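Local coordinates for EF0056 (Enterococcus faecalis, PDB 6ORI), which is of unknown function but, as an enterococcal surface protein built of immunoglobulin-like domains, probably takes part in biofilm formation, at residues A[218-223]-A[396-401]; A[240-245]-A[344-349]; A[274-279]-A[348-353]. All coordinates share one frame; numbering follows the deposited sequence. Where two conformers were deposited one is given.

Contact 2 is the buried core of the group: neighbouring antiparallel strands of one five-stranded sheet, joined by backbone hydrogen bonds and aliphatic packing. Contact 1 is also largely buried but joins two different sheets, so a hydroxyl–carbonyl bond, a bridging water and one tyrosine ring do the work there. Contact 3 is partly exposed and lies farthest from the centre of the chain, where strand 340-348 ends beside the start of strand 277-284. Contacts 2 and 3 share Leu348 and Thr349, and Lys219 O meets Ile241 N at 2.8 Å, linking contacts 1 and 2. Repeated backbone bonding marks contact 2, whereas contacts 1 and 3 rest on few hydrogen bonds; each of the three also has a bridging water.

Contact 1. Residues A[218-223]-A[396-401]. With CA (calcium ion), chain B.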
loop_
_atom_site.group_PDB
_atom_site.type_symbol
_atom_site.label_atom_id
_atom_site.label_comp_id
_atom_site.label_asym_id
_atom_site.label_seq_id
_atom_site.Cartn_x
_atom_site.Cartn_y
_atom_site.Cartn_z
ATOM N N THR A 218 -6.626 0.100 -1.051
ATOM C CA THR A 218 -8.013 -0.197 -1.344
ATOM C C THR A 218 -8.776 1.102 -1.478
ATOM O O THR A 218 -8.402 2.132 -0.903
ATOM C CB THR A 218 -8.670 -1.035 -0.239
ATOM O OG1 THR A 218 -8.849 -0.223 0.924
ATOM C CG2 THR A 218 -7.849 -2.273 0.112
ATOM N N LYS A 219 -9.833 1.062 -2.257
ATOM C CA LYS A 219 -10.692 2.214 -2.440
ATOM C C LYS A 219 -12.075 1.733 -2.819
ATOM O O LYS A 219 -12.210 0.760 -3.558
ATOM C CB LYS A 219 -10.157 3.095 -3.570
ATOM C CG LYS A 219 -10.953 4.357 -3.789
ATOM C CD LYS A 219 -10.506 5.122 -5.011
ATOM C CE LYS A 219 -11.374 6.356 -5.177
ATOM N NZ LYS A 219 -11.010 7.159 -6.384
ATOM N N TYR A 220 -13.102 2.347 -2.268
ATOM C CA TYR A 220 -14.441 2.189 -2.822
ATOM C C TYR A 220 -14.616 3.152 -3.990
ATOM O O TYR A 220 -14.510 4.371 -3.820
ATOM C CB TYR A 220 -15.507 2.475 -1.774
ATOM C CG TYR A 220 -16.866 2.563 -2.413
ATOM C CD1 TYR A 220 -17.568 1.414 -2.736
ATOM C CD2 TYR A 220 -17.427 3.798 -2.730
ATOM C CE1 TYR A 220 -18.818 1.488 -3.334
ATOM C CE2 TYR A 220 -18.668 3.884 -3.329
ATOM C CZ TYR A 220 -19.355 2.728 -3.629
ATOM O OH TYR A 220 -20.587 2.818 -4.233
ATOM N N GLU A 221 -14.880 2.626 -5.183
ATOM C CA GLU A 221 -15.119 3.449 -6.361
ATOM C C GLU A 221 -16.620 3.477 -6.650
ATOM O O GLU A 221 -17.328 2.475 -6.473
ATOM C CB GLU A 221 -14.365 2.946 -7.609
ATOM C CG GLU A 221 -12.909 3.423 -7.772
ATOM C CD GLU A 221 -12.760 4.915 -8.100
ATOM O OE1 GLU A 221 -13.778 5.650 -8.040
ATOM O OE2 GLU A 221 -11.624 5.348 -8.405
ATOM N N GLU A 222 -17.080 4.637 -7.093
ATOM C CA GLU A 222 -18.488 4.852 -7.413
ATOM C C GLU A 222 -18.968 3.928 -8.529
ATOM O O GLU A 222 -18.198 3.449 -9.362
ATOM C CB GLU A 222 -18.714 6.333 -7.792
ATOM C CG GLU A 222 -17.687 6.881 -8.770
ATOM C CD GLU A 222 -17.824 8.374 -9.022
ATOM O OE1 GLU A 222 -18.866 8.941 -8.628
ATOM O OE2 GLU A 222 -16.880 8.969 -9.614
ATOM N N ALA A 223 -20.262 3.694 -8.527
ATOM C CA ALA A 223 -20.915 2.934 -9.578
ATOM C C ALA A 223 -20.720 3.567 -10.954
ATOM O O ALA A 223 -20.662 4.784 -11.114
ATOM C CB ALA A 223 -22.392 2.818 -9.305
ATOM N N GLY A 396 -3.772 -5.247 2.798
ATOM C CA GLY A 396 -4.398 -3.962 2.999
ATOM C C GLY A 396 -5.741 -4.171 3.647
ATOM O O GLY A 396 -6.172 -5.288 3.865
ATOM N N TYR A 397 -6.378 -3.062 3.990
ATOM C CA TYR A 397 -7.622 -3.133 4.718
ATOM C C TYR A 397 -8.605 -2.112 4.163
ATOM O O TYR A 397 -8.235 -1.148 3.469
ATOM C CB TYR A 397 -7.398 -2.944 6.231
ATOM C CG TYR A 397 -7.244 -1.521 6.666
ATOM C CD1 TYR A 397 -6.081 -0.796 6.386
ATOM C CD2 TYR A 397 -8.272 -0.884 7.320
ATOM C CE1 TYR A 397 -5.954 0.512 6.770
ATOM C CE2 TYR A 397 -8.150 0.437 7.703
ATOM C CZ TYR A 397 -6.990 1.122 7.409
ATOM O OH TYR A 397 -6.883 2.441 7.780
ATOM N N TYR A 398 -9.875 -2.349 4.478
ATOM C CA TYR A 398 -10.920 -1.358 4.262
ATOM C C TYR A 398 -11.658 -1.198 5.587
ATOM O O TYR A 398 -12.141 -2.173 6.162
ATOM C CB TYR A 398 -11.884 -1.759 3.140
ATOM C CG TYR A 398 -12.713 -0.594 2.703
ATOM C CD1 TYR A 398 -13.919 -0.296 3.321
ATOM C CD2 TYR A 398 -12.263 0.237 1.718
ATOM C CE1 TYR A 398 -14.650 0.811 2.933
ATOM C CE2 TYR A 398 -12.988 1.317 1.317
ATOM C CZ TYR A 398 -14.163 1.606 1.932
ATOM O OH TYR A 398 -14.868 2.717 1.522
ATOM N N TYR A 399 -11.701 0.038 6.084
ATOM C CA TYR A 399 -12.220 0.345 7.417
ATOM C C TYR A 399 -13.713 0.119 7.535
ATOM O O TYR A 399 -14.472 0.483 6.634
ATOM C CB TYR A 399 -11.944 1.804 7.749
ATOM C CG TYR A 399 -12.602 2.307 9.030
ATOM C CD1 TYR A 399 -12.195 1.845 10.279
ATOM C CD2 TYR A 399 -13.590 3.282 8.984
ATOM C CE1 TYR A 399 -12.788 2.308 11.446
ATOM C CE2 TYR A 399 -14.181 3.765 10.145
ATOM C CZ TYR A 399 -13.780 3.276 11.371
ATOM O OH TYR A 399 -14.375 3.761 12.522
ATOM N N LEU A 400 -14.117 -0.475 8.660
ATOM C CA LEU A 400 -15.528 -0.651 9.032
ATOM C C LEU A 400 -15.753 -0.106 10.441
ATOM O O LEU A 400 -15.085 -0.532 11.387
ATOM C CB LEU A 400 -15.902 -2.128 9.012
ATOM C CG LEU A 400 -17.158 -2.475 8.222
ATOM C CD1 LEU A 400 -17.045 -1.986 6.765
ATOM C CD2 LEU A 400 -17.385 -3.980 8.295
ATOM N N GLN A 401 -16.698 0.817 10.591
ATOM C CA GLN A 401 -16.939 1.451 11.892
ATOM C C GLN A 401 -17.485 0.455 12.904
ATOM O O GLN A 401 -18.456 -0.242 12.628
ATOM C CB GLN A 401 -17.902 2.631 11.741
ATOM C CG GLN A 401 -17.334 3.769 10.903
ATOM C CD GLN A 401 -18.328 4.887 10.651
ATOM O OE1 GLN A 401 -19.281 5.076 11.410
ATOM N NE2 GLN A 401 -18.108 5.636 9.574
HETATM CA CA CA B . -13.633 -1.834 12.507
HETATM O O HOH W 1 -12.963 4.434 -0.228
#
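The ring of Tyr398 overlaps the 218-223 segment from Thr218 to Tyr220. Its CD2 is 3.5 Å from Thr218 OG1, which sits at the ring edge near its plane, and its CE2 lies 3.7 Å from Tyr220 N, met obliquely. Farther out, Tyr398 OH touches Tyr220 CB at 3.4 Å. Tyr398 CG stands anti to its backbone N (chi1 -165°), beside the carbonyl carbon. The same hydroxyl donates to water 1 over 3.1 Å, and Tyr220 N donates to that water at 2.9 Å, so one solvent oxygen joins backbone to phenol.

The direct polar link is Thr218 OG1 to Tyr397 O, 2.8 Å, with the donor 37° out of the carbonyl plane. Ser15 OG bonds the same carbonyl, which is therefore gripped by two hydroxyls, while Thr218 CG2 lies against the carbonyl oxygen and packs on Leu242; the threonine side chain also touches Phe377.

The two strands belong to different sheets: 211-221 is an edge strand of the five-stranded sheet and 394-398 an edge strand of the four-stranded one. Their short axes come within 7.2 Å at 35°, so the contact joins sheet margins of a beta sandwich, consistent with the immunoglobulin-like character of the protein.

Past the strand end, Leu400 O binds the calcium ion at 2.2 Å. Ser162 O, Asp163 OD1, Gly372 O, Asp374 OD1 and Asp402 OD1 complete six oxygen ligands, drawn from the neighbouring domain as well as from this one.

Contact 2. Residues A[240-245]-A[344-349]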
loop_
_atom_site.group_PDB
_atom_site.type_symbol
_atom_site.label_atom_id
_atom_site.label_comp_id
_atom_site.label_asym_id
_atom_site.label_seq_id
_atom_site.Cartn_x
_atom_site.Cartn_y
_atom_site.Cartn_z
ATOM N N ILE A 240 -15.042 -2.362 -4.798
ATOM C CA ILE A 240 -13.824 -2.161 -4.044
ATOM C C ILE A 240 -12.655 -2.471 -4.960
ATOM O O ILE A 240 -12.594 -3.548 -5.559
ATOM C CB ILE A 240 -13.767 -3.015 -2.778
ATOM C CG1 ILE A 240 -14.910 -2.628 -1.835
ATOM C CG2 ILE A 240 -12.402 -2.855 -2.095
ATOM C CD1 ILE A 240 -15.136 -3.621 -0.708
ATOM N N ILE A 241 -11.760 -1.499 -5.093
ATOM C CA ILE A 241 -10.585 -1.604 -5.945
ATOM C C ILE A 241 -9.388 -1.940 -5.100
ATOM O O ILE A 241 -9.131 -1.291 -4.091
ATOM C CB ILE A 241 -10.268 -0.270 -6.659
ATOM C CG1 ILE A 241 -11.523 0.378 -7.251
ATOM C CG2 ILE A 241 -9.208 -0.462 -7.737
ATOM C CD1 ILE A 241 -12.279 -0.483 -8.198
ATOM N N LEU A 242 -8.656 -2.966 -5.497
ATOM C CA LEU A 242 -7.398 -3.358 -4.870
ATOM C C LEU A 242 -6.294 -2.989 -5.825
ATOM O O LEU A 242 -6.250 -3.486 -6.962
ATOM C CB LEU A 242 -7.305 -4.854 -4.609
ATOM C CG LEU A 242 -8.460 -5.524 -3.905
ATOM C CD1 LEU A 242 -8.167 -7.022 -3.689
ATOM C CD2 LEU A 242 -8.708 -4.823 -2.595
ATOM N N ASP A 243 -5.400 -2.126 -5.386
ATOM C CA ASP A 243 -4.211 -1.795 -6.147
ATOM C C ASP A 243 -3.022 -2.470 -5.482
ATOM O O ASP A 243 -2.605 -2.078 -4.379
ATOM C CB ASP A 243 -4.028 -0.283 -6.248
ATOM C CG ASP A 243 -4.954 0.349 -7.293
ATOM O OD1 ASP A 243 -5.605 -0.399 -8.044
ATOM O OD2 ASP A 243 -5.017 1.587 -7.378
ATOM N N HIS A 244 -2.550 -3.533 -6.116
ATOM C CA HIS A 244 -1.395 -4.275 -5.649
ATOM C C HIS A 244 -0.176 -3.651 -6.296
ATOM O O HIS A 244 0.016 -3.744 -7.507
ATOM C CB HIS A 244 -1.549 -5.748 -6.039
ATOM C CG HIS A 244 -0.394 -6.611 -5.634
ATOM N ND1 HIS A 244 -0.080 -7.782 -6.302
ATOM C CD2 HIS A 244 0.480 -6.518 -4.604
ATOM C CE1 HIS A 244 0.957 -8.346 -5.717
ATOM N NE2 HIS A 244 1.326 -7.589 -4.693
ATOM N N LYS A 245 0.636 -2.974 -5.489
ATOM C CA LYS A 245 1.780 -2.251 -6.013
ATOM C C LYS A 245 3.090 -2.917 -5.602
ATOM O O LYS A 245 3.283 -3.258 -4.432
ATOM C CB LYS A 245 1.739 -0.789 -5.558
ATOM C CG LYS A 245 2.802 0.080 -6.218
ATOM C CD LYS A 245 2.645 1.563 -5.873
ATOM C CE LYS A 245 3.614 2.420 -6.678
ATOM N NZ LYS A 245 3.423 3.855 -6.361
ATOM N N TYR A 344 -7.284 -4.951 -9.179
ATOM C CA TYR A 344 -8.432 -5.835 -9.120
ATOM C C TYR A 344 -9.671 -5.032 -8.786
ATOM O O TYR A 344 -9.674 -4.194 -7.853
ATOM C CB TYR A 344 -8.203 -6.927 -8.073
ATOM C CG TYR A 344 -6.958 -7.730 -8.323
ATOM C CD1 TYR A 344 -6.892 -8.616 -9.391
ATOM C CD2 TYR A 344 -5.860 -7.639 -7.486
ATOM C CE1 TYR A 344 -5.792 -9.343 -9.644
ATOM C CE2 TYR A 344 -4.720 -8.383 -7.736
ATOM C CZ TYR A 344 -4.705 -9.246 -8.802
ATOM O OH TYR A 344 -3.631 -10.024 -9.119
ATOM N N VAL A 345 -10.726 -5.239 -9.559
ATOM C CA VAL A 345 -11.988 -4.538 -9.383
ATOM C C VAL A 345 -13.034 -5.533 -8.871
ATOM O O VAL A 345 -13.438 -6.438 -9.608
ATOM C CB VAL A 345 -12.439 -3.920 -10.705
ATOM C CG1 VAL A 345 -13.739 -3.187 -10.522
ATOM C CG2 VAL A 345 -11.374 -2.995 -11.285
ATOM N N LEU A 346 -13.463 -5.363 -7.628
ATOM C CA LEU A 346 -14.411 -6.270 -6.976
ATOM C C LEU A 346 -15.768 -5.618 -7.045
ATOM O O LEU A 346 -16.075 -4.744 -6.247
ATOM C CB LEU A 346 -14.024 -6.494 -5.504
ATOM C CG LEU A 346 -12.563 -6.856 -5.199
ATOM C CD1 LEU A 346 -12.349 -7.029 -3.714
ATOM C CD2 LEU A 346 -12.180 -8.122 -5.907
ATOM N N GLN A 347 -16.579 -6.027 -8.002
ATOM C CA GLN A 347 -17.902 -5.454 -8.164
ATOM C C GLN A 347 -18.815 -5.923 -7.053
ATOM O O GLN A 347 -18.887 -7.105 -6.757
ATOM C CB GLN A 347 -18.471 -5.852 -9.517
ATOM C CG GLN A 347 -17.566 -5.456 -10.689
ATOM C CD GLN A 347 -18.290 -5.450 -12.013
ATOM O OE1 GLN A 347 -19.242 -6.203 -12.216
ATOM N NE2 GLN A 347 -17.846 -4.591 -12.926
ATOM N N LEU A 348 -19.483 -4.987 -6.396
ATOM C CA LEU A 348 -20.390 -5.335 -5.317
ATOM C C LEU A 348 -21.766 -5.717 -5.850
ATOM O O LEU A 348 -22.228 -5.185 -6.845
ATOM C CB LEU A 348 -20.517 -4.161 -4.358
ATOM C CG LEU A 348 -19.210 -3.718 -3.703
ATOM C CD1 LEU A 348 -19.467 -2.466 -2.898
ATOM C CD2 LEU A 348 -18.606 -4.798 -2.851
ATOM N N THR A 349 -22.439 -6.619 -5.138
ATOM C CA THR A 349 -23.755 -7.108 -5.547
ATOM C C THR A 349 -24.860 -6.179 -5.103
ATOM O O THR A 349 -25.966 -6.238 -5.642
ATOM C CB THR A 349 -24.054 -8.462 -4.923
ATOM O OG1 THR A 349 -23.916 -8.343 -3.511
ATOM C CG2 THR A 349 -23.108 -9.534 -5.442
HETATM O O HOH W 2 -1.471 -9.978 -7.519
#
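Four backbone hydrogen bonds hold the strands together, in two reciprocal pairs. Leu242 N donates to Tyr344 O over 2.8 Å, and Tyr344 N returns a bond to Leu242 O; both are nearly straight, 169° at the hydrogen for the first. The second pair joins Ile240 and Leu346: Leu346 N reaches Ile240 O at 2.9 Å, while Ile240 N to Leu346 O is more bent at 141°. Between them Ile241 and Val345 form the non-hydrogen-bonded pair, their CA atoms 4.7 Å apart, and Ile241 CA makes a CH contact with Tyr344 O at 3.3 Å. The register is thus that of a regular antiparallel sheet, with strand 239-248 beside strand 340-348.

At the end nearer His244, water 2 bridges His244 ND1 (2.9 Å) and Tyr344 OH (2.7 Å), meeting the Tyr344 ring in its plane. His244 NE2 is bonded to Thr392 O, so both imidazole nitrogens have partners.

Packing divides by face. Ile240, Leu242, Tyr344 and Leu346 occupy one side, where Leu242 CG and Leu346 CD1 approach to 4.2 Å and both residues touch Phe377 of the facing sheet. On the other side Ile241 and Val345 run alongside each other in the same direction, with Ile241 CD1 3.9 Å from Val345 CG1; Phe296 packs on both. Ile241 CD1 gets there because its chi2 of -56° folds the chain end over toward Val345.

Because the paired amides satisfy one another, both faces can be largely aliphatic or aromatic, and the polar tips of Tyr344 and His244 are met by a water and, for His244, the carbonyl of Thr392.

Contact 3. Residues A[274-279]-A[348-353]; sequences VPYVSG and LTKPLD
Tyr276 O is where the packing is tight. It accepts the bond from Thr349 N at 2.9 Å, with the donor 43° above the carbonyl plane, and Leu348 CA lies 3.3 Å away as a CH contact. Apolar atoms close in on the same oxygen: Leu348 CD2 at 3.8 Å and Thr349 CG2 at 3.6 Å. The Tyr276 side chain belongs to this close part too: it and Thr349 cross at about a right angle, with Thr349 OG1 at the ring edge, 3.8 Å from Tyr276 CD1. Thr349 CG2 stands anti to the carbonyl carbon while its OG1 lies between the backbone N and that carbon (chi1 55°).

In the fold, this is the place where strand 340-348 finishes beside the start of strand 277-284. Val277 and Leu348 make an antiparallel non-hydrogen-bonded pair, preceded by a 3-10 turn at 274-276; beyond Leu348 the chain leaves the sheet and Pro351 occupies the N-cap position of helix 352-359. Leu348 and Tyr276 both touch Ile355 of that helix, which ties the strand end to the helix it leads into.

The outer side is looser and wetter. The Thr349 methyl CG2 is 4.0 Å from CB of the exposed Ser278, and Lys350 CD stays 4.3 Å from Tyr276 CE1. Water 3 donates to Pro275 O and is 2.9 Å from Thr349 OG1, joining the carbonyl of the exposed Pro275 to the threonine hydroxyl. The polar ends here turn to the helix: Tyr276 OH bonds Glu358 OE1, and Lys350 NZ forms a salt bridge with Glu358 OE2, so one carboxylate serves both residues.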
loop_
_atom_site.group_PDB
_atom_site.type_symbol
_atom_site.label_atom_id
_atom_site.label_comp_id
_atom_site.label_asym_id
_atom_site.label_seq_id
_atom_site.Cartn_x
_atom_site.Cartn_y
_atom_site.Cartn_z
ATOM N N VAL A 274 -17.046 -12.178 0.249
ATOM C CA VAL A 274 -17.141 -13.053 -0.908
ATOM C C VAL A 274 -18.561 -13.165 -1.497
ATOM O O VAL A 274 -18.727 -12.987 -2.688
ATOM C CB VAL A 274 -16.524 -14.432 -0.606
ATOM C CG1 VAL A 274 -16.776 -15.398 -1.763
ATOM C CG2 VAL A 274 -15.026 -14.282 -0.311
ATOM N N PRO A 275 -19.596 -13.410 -0.665
ATOM C CA PRO A 275 -20.944 -13.492 -1.244
ATOM C C PRO A 275 -21.490 -12.169 -1.776
ATOM O O PRO A 275 -22.510 -12.162 -2.473
ATOM C CB PRO A 275 -21.820 -13.940 -0.069
ATOM C CG PRO A 275 -20.918 -14.338 0.991
ATOM C CD PRO A 275 -19.583 -13.708 0.775
ATOM N N TYR A 276 -20.825 -11.072 -1.440
ATOM C CA TYR A 276 -21.233 -9.742 -1.897
ATOM C C TYR A 276 -20.404 -9.221 -3.071
ATOM O O TYR A 276 -20.539 -8.058 -3.476
ATOM C CB TYR A 276 -21.147 -8.758 -0.746
ATOM C CG TYR A 276 -22.100 -9.085 0.370
ATOM C CD1 TYR A 276 -23.461 -8.884 0.214
ATOM C CD2 TYR A 276 -21.648 -9.639 1.553
ATOM C CE1 TYR A 276 -24.346 -9.189 1.233
ATOM C CE2 TYR A 276 -22.527 -9.943 2.581
ATOM C CZ TYR A 276 -23.870 -9.720 2.408
ATOM O OH TYR A 276 -24.754 -10.027 3.424
ATOM N N VAL A 277 -19.541 -10.072 -3.600
ATOM C CA VAL A 277 -18.763 -9.718 -4.784
ATOM C C VAL A 277 -19.265 -10.559 -5.934
ATOM O O VAL A 277 -19.432 -11.777 -5.782
ATOM C CB VAL A 277 -17.270 -9.945 -4.548
ATOM C CG1 VAL A 277 -16.492 -9.767 -5.843
ATOM C CG2 VAL A 277 -16.755 -8.968 -3.511
ATOM N N SER A 278 -19.553 -9.923 -7.069
ATOM C CA SER A 278 -19.968 -10.632 -8.274
ATOM C C SER A 278 -18.763 -10.681 -9.212
ATOM O O SER A 278 -17.800 -11.405 -8.942
ATOM C CB SER A 278 -21.198 -9.975 -8.915
ATOM O OG SER A 278 -20.958 -8.640 -9.320
ATOM N N GLY A 279 -18.771 -9.869 -10.260
ATOM C CA GLY A 279 -17.655 -9.836 -11.176
ATOM C C GLY A 279 -16.385 -9.345 -10.506
ATOM O O GLY A 279 -16.392 -8.493 -9.616
ATOM N N LEU A 348 -19.483 -4.987 -6.396
ATOM C CA LEU A 348 -20.390 -5.335 -5.317
ATOM C C LEU A 348 -21.766 -5.717 -5.850
ATOM O O LEU A 348 -22.228 -5.185 -6.845
ATOM C CB LEU A 348 -20.517 -4.161 -4.358
ATOM C CG LEU A 348 -19.210 -3.718 -3.703
ATOM C CD1 LEU A 348 -19.467 -2.466 -2.898
ATOM C CD2 LEU A 348 -18.606 -4.798 -2.851
ATOM N N THR A 349 -22.439 -6.619 -5.138
ATOM C CA THR A 349 -23.755 -7.108 -5.547
ATOM C C THR A 349 -24.860 -6.179 -5.103
ATOM O O THR A 349 -25.966 -6.238 -5.642
ATOM C CB THR A 349 -24.054 -8.462 -4.923
ATOM O OG1 THR A 349 -23.916 -8.343 -3.511
ATOM C CG2 THR A 349 -23.108 -9.534 -5.442
ATOM N N LYS A 350 -24.578 -5.353 -4.110
ATOM C CA LYS A 350 -25.519 -4.336 -3.661
ATOM C C LYS A 350 -24.704 -3.200 -3.061
ATOM O O LYS A 350 -23.500 -3.354 -2.827
ATOM C CB LYS A 350 -26.524 -4.916 -2.659
ATOM C CG LYS A 350 -25.896 -5.555 -1.466
ATOM C CD LYS A 350 -26.914 -6.328 -0.638
ATOM C CE LYS A 350 -27.382 -7.567 -1.360
ATOM N NZ LYS A 350 -28.250 -8.425 -0.515
ATOM N N PRO A 351 -25.346 -2.045 -2.824
ATOM C CA PRO A 351 -24.599 -0.913 -2.271
ATOM C C PRO A 351 -23.973 -1.238 -0.926
ATOM O O PRO A 351 -24.519 -2.044 -0.169
ATOM C CB PRO A 351 -25.670 0.172 -2.123
ATOM C CG PRO A 351 -26.730 -0.203 -3.098
ATOM C CD PRO A 351 -26.750 -1.700 -3.105
ATOM N N LEU A 352 -22.838 -0.624 -0.636
ATOM C CA LEU A 352 -22.071 -0.980 0.537
ATOM C C LEU A 352 -22.890 -0.828 1.821
ATOM O O LEU A 352 -22.845 -1.686 2.686
ATOM C CB LEU A 352 -20.776 -0.156 0.595
ATOM C CG LEU A 352 -19.684 -0.639 1.548
ATOM C CD1 LEU A 352 -19.443 -2.144 1.452
ATOM C CD2 LEU A 352 -18.398 0.106 1.266
ATOM N N ASP A 353 -23.677 0.236 1.922
ATOM C CA ASP A 353 -24.492 0.432 3.122
ATOM C C ASP A 353 -25.532 -0.685 3.358
ATOM O O ASP A 353 -25.817 -1.030 4.502
ATOM C CB ASP A 353 -25.160 1.813 3.111
ATOM C CG ASP A 353 -26.283 1.919 2.094
ATOM O OD1 ASP A 353 -26.339 1.085 1.166
ATOM O OD2 ASP A 353 -27.108 2.850 2.220
HETATM O O HOH W 3 -25.113 -10.758 -2.575
#